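Local coordinates for protein mannan endo-1,4-beta-mannosidase (Mytilus edulis, PDB 2C0H) that hydrolyses internal beta-1,4-mannosidic linkages in the backbones of mannans, cutting oligosaccharides of four or more mannose units but not mannobiose or mannotriose, at residues Y14-F20 and G347-L353; N25-V29 and T46-T50; L51-Q55 and A99-I105; M93-H98 and A148-A154. The protein carries 3 engineered substitutions. All coordinates share one frame; numbering follows the deposited sequence.

Interaction 1 of 4, residues Y14-F20 and G347-L353; sequences YNGHHIF and GQVQFGL
A single beta bridge joins I19 to Q348: Q348 N donates to H18 O at 2.9 Å and F20 N to Q348 O at 3.1 Å, so two bonds bind the C-terminal tail to the strand. G347 lays its CA over one face of the H18 ring, a CH-pi contact 3.9 Å from the centroid. On the Q348 side, a water donates to H18 O and, weakly, to Q348 OE1. I19 CG2 sits over one face of the F351 ring, 3.7 Å above the plane, and the Y14 ring comes to that same side obliquely, planes 37° apart. Y14 to H17 form a type I' turn, the tight connection of a beta hairpin whose second strand runs on into the TIM barrel of this family 5 glycoside hydrolase; the tail thus closes against the barrel's N-terminal end. With CG anti to the backbone N (chi1 -163°), Y14 swings its ring toward the chain terminus, where OH donates to L353 O at 2.9 Å, in the carbonyl plane and on a lone pair. L353 CD2 packs on Y14 CZ at 4.0 Å, and the other terminal oxygen, OXT, forms a salt bridge with K153.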
# COMPACT_ATOMS: atom_id res chain seq x y z
N TYR A 14 17.12 -6.15 3.51
CA TYR A 14 17.08 -7.27 2.56
C TYR A 14 18.32 -8.16 2.72
O TYR A 14 19.44 -7.68 2.66
CB TYR A 14 16.92 -6.81 1.09
CG TYR A 14 16.47 -7.93 0.15
CD1 TYR A 14 15.13 -8.11 -0.16
CD2 TYR A 14 17.39 -8.82 -0.40
CE1 TYR A 14 14.70 -9.13 -0.99
CE2 TYR A 14 16.97 -9.87 -1.24
CZ TYR A 14 15.62 -10.00 -1.53
OH TYR A 14 15.17 -11.02 -2.35
N ASN A 15 18.12 -9.46 2.96
CA ASN A 15 19.23 -10.37 3.31
C ASN A 15 20.11 -9.78 4.43
O ASN A 15 21.34 -9.95 4.43
CB ASN A 15 20.06 -10.74 2.07
CG ASN A 15 20.95 -11.97 2.30
OD1 ASN A 15 20.56 -12.92 2.99
ND2 ASN A 15 22.15 -11.96 1.72
N GLY A 16 19.47 -9.08 5.36
CA GLY A 16 20.13 -8.52 6.53
C GLY A 16 20.87 -7.21 6.33
O GLY A 16 21.56 -6.74 7.23
N HIS A 17 20.72 -6.60 5.16
CA HIS A 17 21.36 -5.31 4.89
C HIS A 17 20.31 -4.22 4.75
O HIS A 17 19.27 -4.47 4.17
CB HIS A 17 22.16 -5.41 3.60
CG HIS A 17 23.22 -6.47 3.65
ND1 HIS A 17 24.35 -6.34 4.43
CD2 HIS A 17 23.31 -7.67 3.05
CE1 HIS A 17 25.10 -7.42 4.30
NE2 HIS A 17 24.49 -8.25 3.46
N HIS A 18 20.60 -3.01 5.26
CA HIS A 18 19.69 -1.85 5.19
C HIS A 18 19.42 -1.48 3.72
O HIS A 18 20.35 -1.34 2.93
CB HIS A 18 20.31 -0.66 5.96
CG HIS A 18 19.43 0.54 6.08
ND1 HIS A 18 19.94 1.80 6.35
CD2 HIS A 18 18.09 0.69 6.01
CE1 HIS A 18 18.95 2.66 6.42
NE2 HIS A 18 17.81 2.02 6.22
N ILE A 19 18.13 -1.39 3.37
CA ILE A 19 17.70 -1.00 2.00
C ILE A 19 16.67 0.14 2.05
O ILE A 19 16.11 0.46 3.09
CB ILE A 19 17.15 -2.21 1.18
CG1 ILE A 19 15.86 -2.77 1.80
CG2 ILE A 19 18.26 -3.28 1.01
CD1 ILE A 19 14.60 -2.08 1.29
N PHE A 20 16.44 0.74 0.89
CA PHE A 20 15.42 1.75 0.70
C PHE A 20 14.63 1.36 -0.53
O PHE A 20 15.24 1.02 -1.56
CB PHE A 20 16.11 3.10 0.44
CG PHE A 20 15.15 4.25 0.25
CD1 PHE A 20 14.66 4.99 1.33
CD2 PHE A 20 14.79 4.63 -1.04
CE1 PHE A 20 13.80 6.08 1.14
CE2 PHE A 20 13.92 5.72 -1.24
CZ PHE A 20 13.43 6.43 -0.16
N GLY A 347 21.07 3.29 3.17
CA GLY A 347 20.58 1.99 2.71
C GLY A 347 20.79 1.78 1.23
O GLY A 347 20.80 2.73 0.45
N GLN A 348 20.95 0.52 0.84
CA GLN A 348 21.17 0.15 -0.55
C GLN A 348 19.89 0.32 -1.35
O GLN A 348 18.83 -0.08 -0.91
CB GLN A 348 21.62 -1.31 -0.67
CG GLN A 348 23.00 -1.60 -0.11
CD GLN A 348 23.39 -3.07 -0.26
OE1 GLN A 348 24.02 -3.65 0.63
NE2 GLN A 348 23.02 -3.67 -1.40
N VAL A 349 19.99 0.89 -2.54
CA VAL A 349 18.87 0.99 -3.45
C VAL A 349 18.96 -0.08 -4.54
O VAL A 349 17.96 -0.66 -4.95
CB VAL A 349 18.85 2.40 -4.07
CG1 VAL A 349 17.69 2.53 -5.05
CG2 VAL A 349 18.76 3.45 -2.99
N GLN A 350 20.17 -0.33 -5.03
CA GLN A 350 20.41 -1.40 -5.99
C GLN A 350 20.92 -2.61 -5.25
O GLN A 350 22.05 -2.64 -4.77
CB GLN A 350 21.40 -0.95 -7.07
CG GLN A 350 20.75 -0.50 -8.36
CD GLN A 350 19.50 0.33 -8.15
OE1 GLN A 350 19.57 1.48 -7.74
NE2 GLN A 350 18.34 -0.26 -8.43
N PHE A 351 20.05 -3.61 -5.11
CA PHE A 351 20.43 -4.87 -4.50
C PHE A 351 19.84 -6.02 -5.30
O PHE A 351 18.79 -5.88 -5.94
CB PHE A 351 19.98 -4.90 -3.04
CG PHE A 351 18.51 -4.61 -2.82
CD1 PHE A 351 17.59 -5.64 -2.75
CD2 PHE A 351 18.06 -3.30 -2.69
CE1 PHE A 351 16.24 -5.38 -2.55
CE2 PHE A 351 16.71 -3.04 -2.50
CZ PHE A 351 15.80 -4.08 -2.44
N GLY A 352 20.53 -7.16 -5.29
CA GLY A 352 20.09 -8.34 -6.01
C GLY A 352 19.08 -9.12 -5.19
O GLY A 352 19.16 -9.13 -3.96
N LEU A 353 18.12 -9.75 -5.86
CA LEU A 353 17.10 -10.52 -5.16
C LEU A 353 17.61 -11.91 -4.83
O LEU A 353 17.20 -12.51 -3.82
CB LEU A 353 15.83 -10.62 -6.00
CG LEU A 353 15.21 -9.27 -6.38
CD1 LEU A 353 13.89 -9.51 -7.09
CD2 LEU A 353 15.02 -8.38 -5.16
OXT LEU A 353 18.44 -12.47 -5.56
O HOH W 1 23.11 -1.60 3.21

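Interaction 2 of 4, residues N25-V29 and T46-T50; sequences NQAWV and TFEST
Q26, V29 and one flank of the helix at T46-T50 make up this contact, and the first segment meets the helix through side chains. Q26 comes first, its chain bent at CG (chi2 79°), which brings the amide against T50 from the opposite direction. Q26 NE2 donates to T50 OG1 at 3.0 Å, with an angle of 158° at the hydrogen, and the hydroxyl lies close to the amide plane. The amide oxygen Q26 OE1 takes a bond from a water at 2.6 Å, and that water also donates to F47 O, at 3.0 Å. Q26 CG packs on F47 CE1 at 3.9 Å, its amide plane steeply inclined to the ring. A cis peptide bond joins Q26 to A27; two residues on, V29 faces the helix again: its CG2 stands over the centre of the F47 ring, 3.7 Å from the centroid, while it also packs on T46 CG2 at 3.8 Å. The loop follows the first strand of the TIM barrel, and Q26 lies about 7 Å, side chain to side chain, from W65, a probable substrate-binding residue. Both ends of the buried Q26 amide therefore have partners, one direct and one through water, which should fix its flip, while V29 packs on F47 and T46 to give the apolar part of the contact.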
# COMPACT_ATOMS: atom_id res chain seq x y z
N ASN A 25 4.16 3.62 -8.48
CA ASN A 25 2.87 2.98 -8.65
C ASN A 25 2.64 2.71 -10.12
O ASN A 25 2.85 3.60 -10.93
CB ASN A 25 1.75 3.91 -8.15
CG ASN A 25 1.70 4.04 -6.66
OD1 ASN A 25 0.92 3.34 -6.01
ND2 ASN A 25 2.47 4.97 -6.10
N GLN A 26 2.16 1.52 -10.46
CA GLN A 26 1.76 1.26 -11.85
C GLN A 26 0.58 2.19 -12.19
O GLN A 26 0.65 2.91 -13.18
CB GLN A 26 1.47 -0.23 -12.11
CG GLN A 26 1.29 -0.63 -13.59
CD GLN A 26 2.60 -0.80 -14.37
OE1 GLN A 26 3.57 -1.38 -13.89
NE2 GLN A 26 2.63 -0.30 -15.60
N ALA A 27 -0.51 2.27 -11.42
CA ALA A 27 -0.96 1.29 -10.42
C ALA A 27 -1.82 0.22 -11.11
O ALA A 27 -2.23 -0.76 -10.47
CB ALA A 27 -1.78 2.00 -9.37
N TRP A 28 -2.10 0.39 -12.41
CA TRP A 28 -2.86 -0.57 -13.22
C TRP A 28 -2.49 -0.41 -14.70
O TRP A 28 -1.84 0.56 -15.09
CB TRP A 28 -4.37 -0.33 -13.05
CG TRP A 28 -4.81 1.07 -13.35
CD1 TRP A 28 -5.04 1.59 -14.59
CD2 TRP A 28 -5.07 2.13 -12.42
NE1 TRP A 28 -5.39 2.91 -14.49
CE2 TRP A 28 -5.42 3.27 -13.18
CE3 TRP A 28 -5.04 2.24 -11.02
CZ2 TRP A 28 -5.75 4.49 -12.58
CZ3 TRP A 28 -5.34 3.44 -10.44
CH2 TRP A 28 -5.70 4.55 -11.21
N VAL A 29 -2.93 -1.36 -15.52
CA VAL A 29 -2.92 -1.20 -16.98
C VAL A 29 -4.39 -1.13 -17.42
O VAL A 29 -4.85 -0.08 -17.90
CB VAL A 29 -2.13 -2.32 -17.68
CG1 VAL A 29 -2.25 -2.19 -19.22
CG2 VAL A 29 -0.65 -2.27 -17.23
N THR A 46 2.94 -3.89 -21.52
CA THR A 46 3.03 -2.65 -20.73
C THR A 46 3.69 -2.91 -19.38
O THR A 46 4.55 -2.17 -18.93
CB THR A 46 1.64 -2.00 -20.50
OG1 THR A 46 1.03 -1.74 -21.78
CG2 THR A 46 1.75 -0.73 -19.72
N PHE A 47 3.27 -3.98 -18.72
CA PHE A 47 3.89 -4.34 -17.46
C PHE A 47 5.41 -4.54 -17.66
O PHE A 47 6.23 -4.06 -16.86
CB PHE A 47 3.24 -5.60 -16.87
CG PHE A 47 1.95 -5.37 -16.10
CD1 PHE A 47 1.93 -4.65 -14.91
CD2 PHE A 47 0.75 -5.92 -16.56
CE1 PHE A 47 0.74 -4.48 -14.20
CE2 PHE A 47 -0.43 -5.73 -15.86
CZ PHE A 47 -0.44 -5.03 -14.69
N GLU A 48 5.80 -5.24 -18.73
CA GLU A 48 7.21 -5.58 -18.99
C GLU A 48 8.02 -4.35 -19.39
O GLU A 48 9.17 -4.20 -18.96
CB GLU A 48 7.34 -6.67 -20.06
CG GLU A 48 8.74 -6.87 -20.64
CD GLU A 48 9.78 -7.33 -19.61
OE1 GLU A 48 9.41 -8.01 -18.62
OE2 GLU A 48 10.98 -7.00 -19.81
N SER A 49 7.44 -3.47 -20.19
CA SER A 49 8.18 -2.26 -20.58
C SER A 49 8.40 -1.36 -19.36
O SER A 49 9.43 -0.70 -19.26
CB SER A 49 7.49 -1.52 -21.72
OG SER A 49 6.25 -1.00 -21.34
N THR A 50 7.43 -1.32 -18.44
CA THR A 50 7.56 -0.52 -17.21
C THR A 50 8.71 -1.06 -16.36
O THR A 50 9.51 -0.29 -15.83
CB THR A 50 6.23 -0.50 -16.40
OG1 THR A 50 5.21 0.15 -17.15
CG2 THR A 50 6.40 0.23 -15.09
O HOH W 2 5.37 -3.25 -14.09

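Interaction 3 of 4, residues L51-Q55 and A99-I105; sequences LSDMQ and AAQRHNI. Unlike the reference sequence in segment 51-55: M54 (reference Ile).
L51 spreads its two methyl branches over the end of the neighbouring helix. L51 CD1 lies against the backbone of A100, 3.7 Å from A100 N, and near A99 CB, while L51 CD2 meets I105 CD1 at 3.8 Å. The same I105 methyl packs against the helix at L51-Q55, touching M54 CB at 3.9 Å; M54 differs from the reference sequence, which has isoleucine here. The H103 ring turns one face to the first helix, where L51 CB and the backbone N of S52 lie over it. H103 ND1 donates to Q55 OE1 at 2.9 Å, with a bent angle of 140° at the hydrogen, and the donor stands above the amide's carbonyl plane. Extended, with CG anti to the backbone N (chi1 -179°), Q55 reaches across to H103; amide and ring planes stand 70° apart. Helix 89-102 ends in a Schellman motif: N104, with positive phi, is its C-prime residue, I105 N bonds to A100 O at 3.1 Å and N104 N to Q101 O. This ending delivers I105 into the hydrophobic layer between the helices and the barrel strand 61-68, where I105 and M54 both rest on V62. A100 O also accepts from H103 N, the two donors reaching it from opposite faces of its carbonyl plane. The imidazole is gripped from its other nitrogen too: H103 NE2 bonds to E48, two turns before Q55 on helix 40-56.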
# COMPACT_ATOMS: atom_id res chain seq x y z
N LEU A 51 8.78 -2.38 -16.22
CA LEU A 51 9.88 -3.02 -15.49
C LEU A 51 11.25 -2.72 -16.11
O LEU A 51 12.20 -2.46 -15.39
CB LEU A 51 9.69 -4.53 -15.43
CG LEU A 51 8.51 -5.08 -14.64
CD1 LEU A 51 8.41 -6.58 -14.91
CD2 LEU A 51 8.67 -4.79 -13.14
N SER A 52 11.33 -2.77 -17.44
CA SER A 52 12.58 -2.49 -18.15
C SER A 52 13.04 -1.06 -17.90
O SER A 52 14.22 -0.84 -17.57
CB SER A 52 12.40 -2.72 -19.66
OG SER A 52 13.62 -2.44 -20.35
N ASP A 53 12.12 -0.11 -18.07
CA ASP A 53 12.37 1.32 -17.82
C ASP A 53 12.90 1.53 -16.41
O ASP A 53 13.89 2.24 -16.19
CB ASP A 53 11.09 2.16 -17.97
CG ASP A 53 10.63 2.34 -19.41
OD1 ASP A 53 11.33 1.90 -20.34
OD2 ASP A 53 9.53 2.94 -19.59
N MET A 54 12.23 0.92 -15.44
CA MET A 54 12.60 1.11 -14.04
C MET A 54 13.95 0.54 -13.71
O MET A 54 14.75 1.21 -13.06
CB MET A 54 11.52 0.57 -13.12
CG MET A 54 10.30 1.44 -13.13
SD MET A 54 9.02 0.80 -12.05
CE MET A 54 9.98 0.62 -10.53
N GLN A 55 14.24 -0.68 -14.16
CA GLN A 55 15.55 -1.29 -13.90
C GLN A 55 16.67 -0.41 -14.44
O GLN A 55 17.66 -0.18 -13.75
CB GLN A 55 15.68 -2.69 -14.51
CG GLN A 55 17.05 -3.31 -14.21
CD GLN A 55 17.20 -4.75 -14.63
OE1 GLN A 55 16.66 -5.18 -15.64
NE2 GLN A 55 17.98 -5.50 -13.86
N ALA A 99 8.64 -12.16 -14.38
CA ALA A 99 9.14 -11.03 -15.17
C ALA A 99 9.86 -9.99 -14.30
O ALA A 99 10.93 -9.49 -14.65
CB ALA A 99 8.00 -10.38 -15.94
N ALA A 100 9.28 -9.67 -13.14
CA ALA A 100 9.87 -8.72 -12.21
C ALA A 100 11.23 -9.23 -11.70
O ALA A 100 12.20 -8.48 -11.63
CB ALA A 100 8.92 -8.45 -11.04
N GLN A 101 11.30 -10.52 -11.40
CA GLN A 101 12.53 -11.14 -10.90
C GLN A 101 13.67 -10.98 -11.91
O GLN A 101 14.79 -10.71 -11.52
CB GLN A 101 12.30 -12.62 -10.60
CG GLN A 101 13.46 -13.27 -9.89
CD GLN A 101 13.20 -14.72 -9.55
OE1 GLN A 101 12.06 -15.16 -9.45
NE2 GLN A 101 14.28 -15.47 -9.33
N ARG A 102 13.35 -11.13 -13.19
CA ARG A 102 14.35 -11.02 -14.26
C ARG A 102 14.93 -9.61 -14.32
O ARG A 102 16.06 -9.42 -14.84
CB ARG A 102 13.74 -11.41 -15.62
CG ARG A 102 13.49 -12.91 -15.78
CD ARG A 102 13.14 -13.32 -17.21
NE ARG A 102 11.82 -12.89 -17.63
CZ ARG A 102 10.69 -13.59 -17.47
NH1 ARG A 102 10.69 -14.77 -16.88
NH2 ARG A 102 9.55 -13.08 -17.91
N HIS A 103 14.20 -8.63 -13.78
CA HIS A 103 14.63 -7.21 -13.72
C HIS A 103 15.01 -6.71 -12.31
O HIS A 103 15.17 -5.50 -12.08
CB HIS A 103 13.52 -6.31 -14.29
CG HIS A 103 13.29 -6.49 -15.76
ND1 HIS A 103 14.03 -5.84 -16.71
CD2 HIS A 103 12.39 -7.25 -16.43
CE1 HIS A 103 13.60 -6.18 -17.92
NE2 HIS A 103 12.61 -7.04 -17.77
N ASN A 104 15.16 -7.63 -11.35
CA ASN A 104 15.44 -7.32 -9.94
C ASN A 104 14.49 -6.29 -9.29
O ASN A 104 14.94 -5.38 -8.59
CB ASN A 104 16.90 -6.88 -9.76
CG ASN A 104 17.86 -8.04 -9.70
OD1 ASN A 104 17.63 -9.03 -9.02
ND2 ASN A 104 18.97 -7.91 -10.41
N ILE A 105 13.19 -6.45 -9.51
CA ILE A 105 12.18 -5.53 -8.96
C ILE A 105 11.22 -6.29 -8.04
O ILE A 105 10.81 -7.40 -8.38
CB ILE A 105 11.44 -4.83 -10.11
CG1 ILE A 105 12.40 -3.80 -10.74
CG2 ILE A 105 10.19 -4.17 -9.62
CD1 ILE A 105 11.87 -3.16 -11.99

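Interaction 4 of 4, residues M93-H98 and A148-A154; sequences MRAYLH and ALKNEKA
The guanidinium of R94 carries L149 CD2 over the centre of one face, 4.1 Å above the plane, and meets E152 OE2 at its edge. R94 NH1 donates to E152 OE2 at 2.9 Å in a salt bridge that is almost exactly in the guanidinium plane, with an angle of 160° at the hydrogen, and uses the oxygen's anti lone pair. R94 NH2 bonds to A148 O at 3.0 Å, above that carbonyl's plane, and NH1 adds a weak bond to the same oxygen. From helix 89-102, R94 thus clamps both the end of helix 131-149 (A148) and the turn after it (E152), and the bend at its CD (chi3 -68°) swings the guanidinium across to the partners. The H98 ring has R94 O over one face, a contact within its own helix, while E152 OE1 lies at the ring's edge, 3.2 Å from H98 ND1. The salt bridge with R94 would be expected to favour the charged form of E152. Beneath this polar layer the packing is apolar: M93 CE touches L149 CD1 at 3.7 Å, L97 CD1 packs against E152 CB, and L97 CD2 lies 4.1 Å from A154 CB. The type I turn at L149-E152 redirects the chain from helix 131-149 toward strand 155-162 of the barrel, and A154 is already bonded through its backbone to I107. In the fold, adjacent helices 89-102 and 131-149 meet here on the outside of the barrel, with M93 and L97 reaching inward to F109 and I107 of strand 106-113.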
# COMPACT_ATOMS: atom_id res chain seq x y z
N MET A 93 -0.46 -13.89 -11.71
CA MET A 93 0.37 -13.17 -10.73
C MET A 93 1.81 -13.73 -10.74
O MET A 93 2.77 -12.98 -10.66
CB MET A 93 -0.26 -13.23 -9.32
CG MET A 93 -1.58 -12.44 -9.19
SD MET A 93 -2.47 -12.69 -7.63
CE MET A 93 -1.55 -11.57 -6.57
N ARG A 94 1.96 -15.05 -10.84
CA ARG A 94 3.27 -15.70 -10.87
C ARG A 94 4.05 -15.33 -12.12
O ARG A 94 5.25 -15.13 -12.04
CB ARG A 94 3.15 -17.22 -10.74
CG ARG A 94 4.36 -17.86 -10.13
CD ARG A 94 4.28 -19.37 -10.14
NE ARG A 94 3.25 -19.92 -9.25
CZ ARG A 94 3.38 -20.03 -7.92
NH1 ARG A 94 4.46 -19.58 -7.29
NH2 ARG A 94 2.40 -20.58 -7.21
N ALA A 95 3.38 -15.21 -13.27
CA ALA A 95 4.08 -14.84 -14.51
C ALA A 95 4.65 -13.44 -14.38
O ALA A 95 5.78 -13.19 -14.82
CB ALA A 95 3.17 -14.92 -15.71
N TYR A 96 3.87 -12.53 -13.80
CA TYR A 96 4.32 -11.16 -13.56
C TYR A 96 5.49 -11.14 -12.59
O TYR A 96 6.48 -10.45 -12.80
CB TYR A 96 3.17 -10.27 -13.05
CG TYR A 96 3.54 -8.81 -12.80
CD1 TYR A 96 4.26 -8.08 -13.75
CD2 TYR A 96 3.14 -8.15 -11.65
CE1 TYR A 96 4.58 -6.74 -13.52
CE2 TYR A 96 3.46 -6.82 -11.42
CZ TYR A 96 4.18 -6.12 -12.36
OH TYR A 96 4.49 -4.78 -12.12
N LEU A 97 5.37 -11.90 -11.51
CA LEU A 97 6.48 -11.99 -10.55
C LEU A 97 7.77 -12.53 -11.19
O LEU A 97 8.85 -12.06 -10.84
CB LEU A 97 6.06 -12.81 -9.32
CG LEU A 97 5.04 -12.12 -8.40
CD1 LEU A 97 4.43 -13.17 -7.45
CD2 LEU A 97 5.64 -10.96 -7.60
N HIS A 98 7.67 -13.49 -12.12
CA HIS A 98 8.85 -14.02 -12.81
C HIS A 98 9.47 -12.95 -13.70
O HIS A 98 10.68 -12.84 -13.75
CB HIS A 98 8.53 -15.25 -13.66
CG HIS A 98 8.24 -16.48 -12.86
ND1 HIS A 98 8.53 -16.61 -11.52
CD2 HIS A 98 7.68 -17.66 -13.24
CE1 HIS A 98 8.15 -17.81 -11.11
NE2 HIS A 98 7.64 -18.46 -12.13
N ALA A 148 0.29 -19.50 -1.96
CA ALA A 148 0.81 -19.94 -3.25
C ALA A 148 2.02 -19.12 -3.71
O ALA A 148 2.91 -19.64 -4.37
CB ALA A 148 -0.28 -19.88 -4.30
N LEU A 149 2.02 -17.83 -3.39
CA LEU A 149 3.04 -16.89 -3.90
C LEU A 149 4.20 -16.58 -2.94
O LEU A 149 5.14 -15.87 -3.31
CB LEU A 149 2.36 -15.59 -4.30
CG LEU A 149 1.33 -15.77 -5.41
CD1 LEU A 149 0.56 -14.48 -5.64
CD2 LEU A 149 1.97 -16.23 -6.71
N LYS A 150 4.16 -17.11 -1.73
CA LYS A 150 5.13 -16.72 -0.71
C LYS A 150 6.60 -17.05 -1.00
O LYS A 150 7.49 -16.43 -0.42
CB LYS A 150 4.74 -17.30 0.65
CG LYS A 150 4.78 -18.79 0.73
CD LYS A 150 4.26 -19.23 2.06
CE LYS A 150 4.17 -20.71 2.12
NZ LYS A 150 3.65 -21.16 3.45
N ASN A 151 6.87 -18.01 -1.88
CA ASN A 151 8.26 -18.36 -2.20
C ASN A 151 8.78 -17.66 -3.45
O ASN A 151 9.90 -17.92 -3.90
CB ASN A 151 8.43 -19.88 -2.31
CG ASN A 151 8.13 -20.60 -1.00
OD1 ASN A 151 8.54 -20.17 0.08
ND2 ASN A 151 7.40 -21.72 -1.09
N GLU A 152 7.99 -16.75 -4.02
CA GLU A 152 8.44 -15.99 -5.18
C GLU A 152 9.36 -14.88 -4.73
O GLU A 152 8.98 -14.05 -3.91
CB GLU A 152 7.25 -15.41 -5.94
CG GLU A 152 6.44 -16.46 -6.68
CD GLU A 152 7.24 -17.12 -7.81
OE1 GLU A 152 8.21 -16.51 -8.30
OE2 GLU A 152 6.90 -18.26 -8.20
N LYS A 153 10.58 -14.86 -5.27
CA LYS A 153 11.58 -13.90 -4.83
C LYS A 153 11.21 -12.45 -5.14
O LYS A 153 11.65 -11.55 -4.43
CB LYS A 153 12.95 -14.22 -5.43
CG LYS A 153 13.68 -15.36 -4.74
CD LYS A 153 14.91 -15.85 -5.52
CE LYS A 153 15.69 -14.71 -6.14
NZ LYS A 153 17.03 -15.15 -6.61
N ALA A 154 10.40 -12.22 -6.16
CA ALA A 154 9.98 -10.86 -6.49
C ALA A 154 8.76 -10.35 -5.71
O ALA A 154 8.35 -9.21 -5.89
CB ALA A 154 9.74 -10.72 -7.97

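How the interactions relate
Interaction 1 joins an early strand to the C-terminal tail, and the other three fall between its segments in sequence. Interactions 2 and 3 share helix 40-56, with centres 11 Å apart; interactions 3 and 4 share helix 89-102, with centres 13 Å apart and their segments alternating along the chain. Together they lace successive helices around part of the TIM barrel. Residues bridge the sites: F47 packs on Y96, A100 meets A154, and the backbone N of the terminal L353 is probably bonded to N104. Interactions 1, 3 and 4 touch one another, and 2 touches 3 and 4, so the C-terminal tail and the early helices pack as one side of the barrel, with interaction 2 nearest the probable substrate-binding residues.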